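Local coordinates for protein maltose operon transcriptional repressor (Staphylococcus aureus subsp. aureus Mu50, PDB 3HCW) that probably represses transcription of the maltose operon, its C-terminal part having the fold of periplasmic sugar-binding proteins and presumably sensing a small effector, at residues P93-G98 / T109-D114. Numbering follows the deposited sequence.
Sequences PFIVIG and THIDND. With GOL (glycerol), chain C.
Parallel neighbours in a periplasmic binding protein-like fold, strands 94-97 and 110-113 run at 13° to each other and stay close from the buried part of the pair to its polar end. At the tight part, the N-H and C=O of Val96 both point across to strand 110-113: Val96 N donates to Thr109 O at 3.2 Å, while Ile111 N reaches Val96 O at 2.9 Å, nearly along the C=O axis. On the face carrying Val96 and His110, Val96 CB sits over one face of the imidazole, 3.7 Å from the His110 ring centroid, a CH-pi contact. His110 NE2 bonds Asp105 OD2, the main polar hold on the ring, and His110 ND1 adds a weak 3.3 Å bond to Gly98 O. On the other face Ile95 CG2 meets Ile111 CD1 at 3.8 Å. Toward the C-terminal ends the last bond, Gly98 N to Ile111 O, is bent, its donor above the carbonyl plane; Gly98 is partly exposed, and glycerol, probably from the crystallisation liquor, binds beside it. Glycerol O2 donates to Asp112 OD1 (2.7 Å) and O1 to Asn113 OD1 (2.8 Å), a polar end consistent with the effector cleft of this family. Strands 71-74 and 272-280 flank the pair, and helix 247-263 covers the Ile95 and Ile97 face.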
# COMPACT_ATOMS: atom_id res chain seq x y z
N PRO A 93 11.01 3.73 28.73
CA PRO A 93 10.66 5.01 28.10
C PRO A 93 9.88 4.77 26.82
O PRO A 93 10.21 3.84 26.07
CB PRO A 93 12.03 5.62 27.76
CG PRO A 93 13.00 4.92 28.65
CD PRO A 93 12.46 3.52 28.75
N PHE A 94 8.83 5.57 26.58
CA PHE A 94 8.03 5.42 25.37
C PHE A 94 7.32 6.67 24.85
O PHE A 94 7.18 7.66 25.57
CB PHE A 94 7.05 4.23 25.46
CG PHE A 94 5.97 4.38 26.49
CD1 PHE A 94 6.18 3.96 27.80
CD2 PHE A 94 4.72 4.88 26.14
CE1 PHE A 94 5.18 4.08 28.76
CE2 PHE A 94 3.71 4.99 27.10
CZ PHE A 94 3.94 4.59 28.41
N ILE A 95 6.90 6.59 23.60
CA ILE A 95 6.01 7.57 22.97
C ILE A 95 4.74 6.82 22.58
O ILE A 95 4.78 5.60 22.37
CB ILE A 95 6.69 8.25 21.73
CG1 ILE A 95 7.06 9.69 22.05
CG2 ILE A 95 5.79 8.33 20.53
CD1 ILE A 95 8.07 9.83 23.12
N VAL A 96 3.61 7.52 22.53
CA VAL A 96 2.39 6.95 21.99
C VAL A 96 1.95 7.78 20.80
O VAL A 96 1.87 9.00 20.88
CB VAL A 96 1.26 6.90 23.04
CG1 VAL A 96 -0.01 6.27 22.45
CG2 VAL A 96 1.70 6.12 24.28
N ILE A 97 1.69 7.12 19.69
CA ILE A 97 1.01 7.79 18.61
C ILE A 97 -0.49 7.58 18.80
O ILE A 97 -1.01 6.47 18.62
CB ILE A 97 1.51 7.34 17.23
CG1 ILE A 97 3.01 7.59 17.13
CG2 ILE A 97 0.76 8.09 16.13
CD1 ILE A 97 3.58 7.36 15.76
N GLY A 98 -1.17 8.66 19.20
CA GLY A 98 -2.61 8.67 19.46
C GLY A 98 -2.99 9.63 20.58
O GLY A 98 -2.19 10.50 20.96
N THR A 109 4.64 11.45 26.57
CA THR A 109 4.43 12.20 25.34
C THR A 109 3.55 11.45 24.35
O THR A 109 3.78 10.28 24.06
CB THR A 109 5.78 12.59 24.68
OG1 THR A 109 6.46 13.50 25.55
CG2 THR A 109 5.57 13.29 23.34
N HIS A 110 2.51 12.14 23.87
CA HIS A 110 1.64 11.64 22.82
C HIS A 110 1.77 12.49 21.56
O HIS A 110 1.95 13.71 21.64
CB HIS A 110 0.19 11.64 23.28
CG HIS A 110 -0.15 10.53 24.23
ND1 HIS A 110 -1.03 9.52 23.91
CD2 HIS A 110 0.26 10.28 25.50
CE1 HIS A 110 -1.15 8.70 24.94
NE2 HIS A 110 -0.38 9.14 25.92
N ILE A 111 1.68 11.84 20.41
CA ILE A 111 1.69 12.52 19.12
C ILE A 111 0.41 12.11 18.38
O ILE A 111 0.19 10.94 18.13
CB ILE A 111 2.98 12.20 18.30
CG1 ILE A 111 4.21 12.88 18.92
CG2 ILE A 111 2.86 12.69 16.88
CD1 ILE A 111 5.01 12.00 19.81
N ASP A 112 -0.43 13.08 18.05
CA ASP A 112 -1.71 12.78 17.43
C ASP A 112 -2.06 13.81 16.36
O ASP A 112 -1.38 14.84 16.23
CB ASP A 112 -2.79 12.76 18.52
CG ASP A 112 -3.96 11.83 18.21
OD1 ASP A 112 -3.93 11.12 17.18
OD2 ASP A 112 -4.93 11.83 18.99
N ASN A 113 -3.09 13.51 15.56
CA ASN A 113 -3.84 14.53 14.84
C ASN A 113 -4.98 14.95 15.76
O ASN A 113 -5.28 14.25 16.75
CB ASN A 113 -4.48 13.98 13.56
CG ASN A 113 -3.47 13.41 12.59
OD1 ASN A 113 -3.46 12.21 12.33
ND2 ASN A 113 -2.62 14.28 12.05
N ASP A 114 -5.63 16.07 15.43
CA ASP A 114 -6.90 16.43 16.07
C ASP A 114 -8.00 15.74 15.26
O ASP A 114 -8.42 16.22 14.22
CB ASP A 114 -7.08 17.95 16.15
CG ASP A 114 -8.30 18.38 16.97
OD1 ASP A 114 -8.38 19.57 17.35
OD2 ASP A 114 -9.20 17.55 17.23
C1 GOL C . -4.55 8.64 13.45
O1 GOL C . -4.78 10.03 13.40
C2 GOL C . -3.63 8.37 14.63
O2 GOL C . -3.13 9.61 15.05
C3 GOL C . -4.35 7.72 15.82
O3 GOL C . -3.50 6.78 16.47